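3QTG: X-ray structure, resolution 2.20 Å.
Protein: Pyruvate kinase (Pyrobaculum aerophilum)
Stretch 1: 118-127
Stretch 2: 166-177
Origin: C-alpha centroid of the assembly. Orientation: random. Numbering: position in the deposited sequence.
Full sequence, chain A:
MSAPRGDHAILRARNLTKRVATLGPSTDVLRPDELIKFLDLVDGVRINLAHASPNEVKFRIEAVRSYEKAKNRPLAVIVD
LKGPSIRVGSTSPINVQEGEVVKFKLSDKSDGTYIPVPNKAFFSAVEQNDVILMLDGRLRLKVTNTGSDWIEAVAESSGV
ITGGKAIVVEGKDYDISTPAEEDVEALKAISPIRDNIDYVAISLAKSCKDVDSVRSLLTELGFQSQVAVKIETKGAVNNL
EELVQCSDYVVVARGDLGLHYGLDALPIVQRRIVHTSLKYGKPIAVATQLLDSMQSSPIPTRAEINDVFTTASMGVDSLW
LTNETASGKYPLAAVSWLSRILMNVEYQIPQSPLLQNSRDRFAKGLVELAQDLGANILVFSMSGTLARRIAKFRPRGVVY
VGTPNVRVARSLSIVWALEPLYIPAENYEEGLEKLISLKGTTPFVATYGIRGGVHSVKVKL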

ATOM      1  N   PRO A 118     -16.808 -28.579  48.633  1.00 37.11           N
ATOM      2  CA  PRO A 118     -16.344 -27.681  49.691  1.00 38.02           C
ATOM      3  C   PRO A 118     -15.877 -26.291  49.233  1.00 38.57           C
ATOM      4  O   PRO A 118     -14.907 -25.753  49.758  1.00 39.54           O
ATOM      5  CB  PRO A 118     -15.195 -28.471  50.325  1.00 37.80           C
ATOM      6  CG  PRO A 118     -14.614 -29.209  49.231  1.00 37.11           C
ATOM      7  CD  PRO A 118     -15.784 -29.594  48.320  1.00 36.58           C
ATOM      8  N   ASN A 119     -16.572 -25.693  48.278  1.00 39.01           N
ATOM      9  CA  ASN A 119     -16.176 -24.360  47.837  1.00 39.03           C
ATOM     10  C   ASN A 119     -17.363 -23.547  47.383  1.00 39.03           C
ATOM     11  O   ASN A 119     -18.038 -23.930  46.415  1.00 37.86           O
ATOM     12  CB  ASN A 119     -15.118 -24.444  46.733  1.00 38.78           C
ATOM     13  CG  ASN A 119     -14.242 -23.212  46.704  1.00 41.58           C
ATOM     14  OD1 ASN A 119     -14.738 -22.095  46.883  1.00 45.47           O
ATOM     15  ND2 ASN A 119     -12.933 -23.401  46.526  1.00 41.92           N
ATOM     16  N   LYS A 120     -17.623 -22.435  48.073  1.00 39.29           N
ATOM     17  CA  LYS A 120     -18.781 -21.595  47.744  1.00 41.07           C
ATOM     18  C   LYS A 120     -18.709 -21.016  46.324  1.00 39.69           C
ATOM     19  O   LYS A 120     -19.739 -20.765  45.718  1.00 39.16           O
ATOM     20  CB  LYS A 120     -18.986 -20.447  48.747  1.00 42.87           C
ATOM     21  CG  LYS A 120     -20.482 -19.945  48.798  1.00 44.10           C
ATOM     22  CD  LYS A 120     -20.557 -18.554  49.422  1.00 46.10           C
ATOM     23  CE  LYS A 120     -21.968 -17.914  49.307  1.00 49.90           C
ATOM     24  NZ  LYS A 120     -22.858 -18.237  50.474  1.00 52.68           N
ATOM     25  N   ALA A 121     -17.494 -20.811  45.813  1.00 38.81           N
ATOM     26  CA  ALA A 121     -17.305 -20.298  44.455  1.00 38.72           C
ATOM     27  C   ALA A 121     -18.003 -21.172  43.395  1.00 38.42           C
ATOM     28  O   ALA A 121     -18.425 -20.648  42.358  1.00 38.52           O
ATOM     29  CB  ALA A 121     -15.821 -20.126  44.134  1.00 37.39           C
ATOM     30  N   PHE A 122     -18.136 -22.480  43.663  1.00 37.86           N
ATOM     31  CA  PHE A 122     -18.900 -23.376  42.786  1.00 36.89           C
ATOM     32  C   PHE A 122     -20.357 -22.912  42.762  1.00 37.89           C
ATOM     33  O   PHE A 122     -20.970 -22.776  41.697  1.00 37.49           O
ATOM     34  CB  PHE A 122     -18.820 -24.837  43.252  1.00 36.62           C
ATOM     35  CG  PHE A 122     -19.672 -25.801  42.420  1.00 35.98           C
ATOM     36  CD1 PHE A 122     -19.268 -26.195  41.141  1.00 35.07           C
ATOM     37  CD2 PHE A 122     -20.873 -26.289  42.915  1.00 34.69           C
ATOM     38  CE1 PHE A 122     -20.046 -27.071  40.374  1.00 33.01           C
ATOM     39  CE2 PHE A 122     -21.666 -27.170  42.175  1.00 34.93           C
ATOM     40  CZ  PHE A 122     -21.242 -27.562  40.882  1.00 36.14           C
ATOM     41  N   PHE A 123     -20.905 -22.650  43.940  1.00 38.25           N
ATOM     42  CA  PHE A 123     -22.314 -22.260  44.036  1.00 39.58           C
ATOM     43  C   PHE A 123     -22.572 -20.860  43.474  1.00 41.27           C
ATOM     44  O   PHE A 123     -23.599 -20.648  42.836  1.00 42.35           O
ATOM     45  CB  PHE A 123     -22.863 -22.527  45.457  1.00 38.23           C
ATOM     46  CG  PHE A 123     -22.733 -23.969  45.840  1.00 36.22           C
ATOM     47  CD1 PHE A 123     -23.719 -24.884  45.483  1.00 33.44           C
ATOM     48  CD2 PHE A 123     -21.568 -24.440  46.451  1.00 32.72           C
ATOM     49  CE1 PHE A 123     -23.573 -26.249  45.773  1.00 32.78           C
ATOM     50  CE2 PHE A 123     -21.415 -25.801  46.736  1.00 30.87           C
ATOM     51  CZ  PHE A 123     -22.424 -26.704  46.405  1.00 30.82           C
ATOM     52  N   SER A 124     -21.618 -19.940  43.639  1.00 41.98           N
ATOM     53  CA  SER A 124     -21.727 -18.614  43.019  1.00 43.73           C
ATOM     54  C   SER A 124     -21.646 -18.638  41.492  1.00 44.14           C
ATOM     55  O   SER A 124     -22.219 -17.776  40.851  1.00 45.78           O
ATOM     56  CB  SER A 124     -20.657 -17.676  43.554  1.00 43.54           C
ATOM     57  OG  SER A 124     -20.748 -17.610  44.962  1.00 46.92           O
ATOM     58  N   ALA A 125     -20.940 -19.610  40.918  1.00 43.97           N
ATOM     59  CA  ALA A 125     -20.745 -19.691  39.464  1.00 44.60           C
ATOM     60  C   ALA A 125     -21.912 -20.350  38.697  1.00 45.31           C
ATOM     61  O   ALA A 125     -22.088 -20.103  37.499  1.00 46.34           O
ATOM     62  CB  ALA A 125     -19.434 -20.410  39.145  1.00 43.19           C
ATOM     63  N   VAL A 126     -22.691 -21.190  39.379  1.00 45.49           N
ATOM     64  CA  VAL A 126     -23.700 -22.027  38.735  1.00 45.69           C
ATOM     65  C   VAL A 126     -25.084 -21.365  38.653  1.00 46.62           C
ATOM     66  O   VAL A 126     -25.597 -20.824  39.646  1.00 46.53           O
ATOM     67  CB  VAL A 126     -23.812 -23.447  39.414  1.00 45.89           C
ATOM     68  CG1 VAL A 126     -25.019 -24.225  38.877  1.00 45.90           C
ATOM     69  CG2 VAL A 126     -22.534 -24.263  39.210  1.00 43.20           C
ATOM     70  N   GLU A 127     -25.669 -21.424  37.455  1.00 46.85           N
ATOM     71  CA  GLU A 127     -27.051 -21.010  37.204  1.00 48.64           C
ATOM     72  C   GLU A 127     -27.823 -22.169  36.577  1.00 47.16           C
ATOM     73  O   GLU A 127     -27.234 -23.127  36.062  1.00 45.66           O
ATOM     74  CB  GLU A 127     -27.096 -19.813  36.238  1.00 48.61           C
ATOM     75  CG  GLU A 127     -26.345 -18.588  36.709  1.00 52.38           C
ATOM     76  CD  GLU A 127     -26.251 -17.523  35.623  1.00 53.60           C
ATOM     77  OE1 GLU A 127     -25.521 -17.730  34.618  1.00 57.70           O
ATOM     78  OE2 GLU A 127     -26.928 -16.470  35.775  1.00 61.20           O
ATOM     79  N   ALA A 166     -12.138 -33.606  40.357  1.00 41.48           N
ATOM     80  CA  ALA A 166     -12.346 -32.216  39.970  1.00 40.46           C
ATOM     81  C   ALA A 166     -13.695 -31.917  39.267  1.00 39.75           C
ATOM     82  O   ALA A 166     -14.276 -32.776  38.601  1.00 39.75           O
ATOM     83  CB  ALA A 166     -11.183 -31.758  39.082  1.00 40.16           C
ATOM     84  N   ILE A 167     -14.172 -30.682  39.410  1.00 38.70           N
ATOM     85  CA  ILE A 167     -15.494 -30.288  38.914  1.00 38.06           C
ATOM     86  C   ILE A 167     -15.330 -28.964  38.212  1.00 37.67           C
ATOM     87  O   ILE A 167     -14.733 -28.030  38.747  1.00 37.37           O
ATOM     88  CB  ILE A 167     -16.546 -30.123  40.064  1.00 38.74           C
ATOM     89  CG1 ILE A 167     -16.538 -31.303  41.032  1.00 38.09           C
ATOM     90  CG2 ILE A 167     -17.960 -29.932  39.522  1.00 37.77           C
ATOM     91  CD1 ILE A 167     -17.243 -30.968  42.377  1.00 38.45           C
ATOM     92  N   VAL A 168     -15.835 -28.903  36.988  1.00 37.79           N
ATOM     93  CA  VAL A 168     -15.748 -27.706  36.158  1.00 37.03           C
ATOM     94  C   VAL A 168     -17.159 -27.368  35.673  1.00 36.86           C
ATOM     95  O   VAL A 168     -17.959 -28.264  35.476  1.00 36.21           O
ATOM     96  CB  VAL A 168     -14.744 -27.941  34.987  1.00 37.51           C
ATOM     97  CG1 VAL A 168     -14.828 -26.831  33.920  1.00 37.65           C
ATOM     98  CG2 VAL A 168     -13.305 -28.070  35.548  1.00 36.53           C
ATOM     99  N   VAL A 169     -17.475 -26.078  35.551  1.00 36.78           N
ATOM    100  CA  VAL A 169     -18.755 -25.654  35.012  1.00 37.16           C
ATOM    101  C   VAL A 169     -18.481 -25.152  33.584  1.00 37.94           C
ATOM    102  O   VAL A 169     -17.760 -24.172  33.399  1.00 37.51           O
ATOM    103  CB  VAL A 169     -19.434 -24.551  35.891  1.00 37.78           C
ATOM    104  CG1 VAL A 169     -20.828 -24.193  35.357  1.00 37.17           C
ATOM    105  CG2 VAL A 169     -19.558 -25.009  37.372  1.00 37.54           C
ATOM    106  N   GLU A 170     -19.028 -25.859  32.594  1.00 38.59           N
ATOM    107  CA  GLU A 170     -18.870 -25.529  31.168  1.00 39.66           C
ATOM    108  C   GLU A 170     -19.128 -24.052  30.882  1.00 39.64           C
ATOM    109  O   GLU A 170     -20.239 -23.566  31.089  1.00 40.45           O
ATOM    110  CB  GLU A 170     -19.823 -26.393  30.349  1.00 39.88           C
ATOM    111  CG  GLU A 170     -19.659 -26.306  28.835  1.00 44.05           C
ATOM    112  CD  GLU A 170     -20.618 -27.239  28.133  1.00 47.29           C
ATOM    113  OE1 GLU A 170     -21.823 -26.921  28.117  1.00 49.09           O
ATOM    114  OE2 GLU A 170     -20.174 -28.295  27.625  1.00 48.75           O
ATOM    115  N   GLY A 171     -18.093 -23.340  30.428  1.00 39.93           N
ATOM    116  CA  GLY A 171     -18.196 -21.915  30.086  1.00 40.17           C
ATOM    117  C   GLY A 171     -18.253 -20.926  31.240  1.00 41.38           C
ATOM    118  O   GLY A 171     -18.519 -19.740  31.019  1.00 41.70           O
ATOM    119  N   LYS A 172     -18.009 -21.397  32.470  1.00 41.52           N
ATOM    120  CA  LYS A 172     -17.991 -20.530  33.655  1.00 42.67           C
ATOM    121  C   LYS A 172     -16.649 -20.582  34.353  1.00 42.87           C
ATOM    122  O   LYS A 172     -16.019 -21.629  34.428  1.00 43.47           O
ATOM    123  CB  LYS A 172     -19.089 -20.900  34.672  1.00 42.48           C
ATOM    124  CG  LYS A 172     -20.518 -20.762  34.187  1.00 43.81           C
ATOM    125  CD  LYS A 172     -20.948 -19.317  34.049  1.00 46.17           C
ATOM    126  CE  LYS A 172     -22.372 -19.238  33.531  1.00 48.19           C
ATOM    127  NZ  LYS A 172     -23.365 -19.395  34.640  1.00 50.27           N
ATOM    128  N   ASP A 173     -16.221 -19.437  34.860  1.00 43.97           N
ATOM    129  CA  ASP A 173     -15.016 -19.330  35.666  1.00 44.79           C
ATOM    130  C   ASP A 173     -15.349 -19.271  37.152  1.00 45.45           C
ATOM    131  O   ASP A 173     -16.335 -18.650  37.553  1.00 46.31           O
ATOM    132  CB  ASP A 173     -14.259 -18.057  35.297  1.00 44.98           C
ATOM    133  CG  ASP A 173     -13.679 -18.106  33.902  1.00 45.22           C
ATOM    134  OD1 ASP A 173     -12.451 -17.877  33.791  1.00 47.72           O
ATOM    135  OD2 ASP A 173     -14.436 -18.374  32.934  1.00 42.90           O
ATOM    136  N   TYR A 174     -14.518 -19.907  37.963  1.00 45.68           N
ATOM    137  CA  TYR A 174     -14.626 -19.770  39.408  1.00 46.29           C
ATOM    138  C   TYR A 174     -13.901 -18.531  39.973  1.00 48.08           C
ATOM    139  O   TYR A 174     -12.728 -18.299  39.683  1.00 48.54           O
ATOM    140  CB  TYR A 174     -14.061 -21.005  40.091  1.00 44.41           C
ATOM    141  CG  TYR A 174     -14.719 -22.326  39.759  1.00 42.26           C
ATOM    142  CD1 TYR A 174     -16.116 -22.479  39.759  1.00 40.34           C
ATOM    143  CD2 TYR A 174     -13.933 -23.438  39.493  1.00 38.23           C
ATOM    144  CE1 TYR A 174     -16.696 -23.725  39.464  1.00 38.15           C
ATOM    145  CE2 TYR A 174     -14.490 -24.660  39.210  1.00 38.03           C
ATOM    146  CZ  TYR A 174     -15.868 -24.803  39.211  1.00 39.49           C
ATOM    147  OH  TYR A 174     -16.383 -26.038  38.935  1.00 39.21           O
ATOM    148  N   ASP A 175     -14.580 -17.770  40.823  1.00 50.17           N
ATOM    149  CA  ASP A 175     -13.944 -16.650  41.502  1.00 52.41           C
ATOM    150  C   ASP A 175     -13.176 -17.116  42.752  1.00 53.39           C
ATOM    151  O   ASP A 175     -13.652 -16.994  43.881  1.00 53.85           O
ATOM    152  CB  ASP A 175     -14.988 -15.583  41.844  1.00 53.15           C
ATOM    153  CG  ASP A 175     -14.389 -14.376  42.543  1.00 56.28           C
ATOM    154  OD1 ASP A 175     -13.165 -14.142  42.435  1.00 56.85           O
ATOM    155  OD2 ASP A 175     -15.155 -13.648  43.214  1.00 60.41           O
ATOM    156  N   ILE A 176     -11.979 -17.652  42.541  1.00 54.69           N
ATOM    157  CA  ILE A 176     -11.152 -18.140  43.647  1.00 56.20           C
ATOM    158  C   ILE A 176      -9.870 -17.299  43.838  1.00 58.29           C
ATOM    159  O   ILE A 176      -9.086 -17.117  42.893  1.00 57.60           O
ATOM    160  CB  ILE A 176     -10.780 -19.636  43.475  1.00 55.26           C
ATOM    161  CG1 ILE A 176     -12.030 -20.521  43.531  1.00 54.36           C
ATOM    162  CG2 ILE A 176      -9.802 -20.076  44.554  1.00 54.96           C
ATOM    163  CD1 ILE A 176     -11.818 -21.913  42.928  1.00 50.54           C
ATOM    164  N   SER A 177      -9.659 -16.827  45.074  1.00 60.54           N
ATOM    165  CA  SER A 177      -8.451 -16.079  45.452  1.00 62.85           C
ATOM    166  C   SER A 177      -7.151 -16.794  45.046  1.00 63.31           C
ATOM    167  O   SER A 177      -7.039 -18.022  45.165  1.00 63.64           O
ATOM    168  CB  SER A 177      -8.449 -15.812  46.963  1.00 63.80           C
ATOM    169  OG  SER A 177      -9.571 -15.031  47.342  1.00 65.34           O
TER
HETATM  170  O   HOH W   1     -17.376 -18.350  41.540  1.00 43.62           O

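What holds the charged end of the contact together? Lys172, which follows the glycine of a type II beta turn from Val169 to Lys172, points its CA-to-CB bond toward the helix of residues 120-125 and reaches the place where that helix finishes. Lys172 NZ lies 2.7 Å from Glu127 OE1, a salt bridge that is also a hydrogen bond. The same nitrogen donates to the backbone of Ala125, with Lys172 NZ 3.2 Å from Ala125 O. Carbonyls in the last turn of a helix lack the amide partners that a further turn would supply, so a lysine nitrogen is a suitable donor here. One cation thus joins a side-chain carboxylate to the helix backbone, and the turn is itself closed by a backbone bond from Lys172 N to Val169 O of 2.9 Å.

Where do the apolar side chains meet? The ring of Phe122 is buried against the strand: its CE1 lies 3.6 Å from Ile167 CG2 and 3.7 Å from Val169 CG2. Ile167 and Val169 both direct their CA-to-CB bonds toward the helix, whereas Val168 between them points away, the usual alternation of a strand. Val126, the first residue to leave helical geometry, extends this cluster, with its CG2 3.6 Å from Val169 CG2. Ala121 and Ala125 point their CA-to-CB bonds toward the second stretch. Nearer the start of the helix, the CA atoms of Ala121 and Tyr174 are 5.7 Å apart, and Ala121 CB lies 3.9 Å from Ile176 CG1. Asn119 faces the second stretch more loosely, with Asn119 ND2 4.1 Å from Ile176 CD1, a packing contact rather than a polar one.

How do the two aromatic rings meet their neighbours? The CA-to-CB bond of Tyr174 runs sideways, but the end of the side chain comes nearer to the helix. Ala125 CB sits at the edge of the tyrosine ring, 4.0 Å from Tyr174 CD1, and Tyr174 OH in turn approaches the edge of the Phe122 ring, 3.6 Å from Phe122 CD1. The hydroxyl has a polar partner within its own stretch: Tyr174 OH donates to Ile167 O at 2.6 Å. The bond links Tyr174 to Ile167 while the ring packs against the helix, so the phenol can lie beside apolar groups with its proton given to a carbonyl.

Which other polar links reach the backbone? Water 1 bridges the two stretches where their backbones make no direct hydrogen bond, donating to Ala121 O at 2.7 Å and accepting from Asp175 N at 2.9 Å. The water therefore serves a carbonyl of the helix and an amide of the loop at once. At the start of the helix, Asn119 caps the chain: its OD1 accepts from Ala121 N at 3.2 Å, satisfying an amide that has no earlier helical carbonyl to bond.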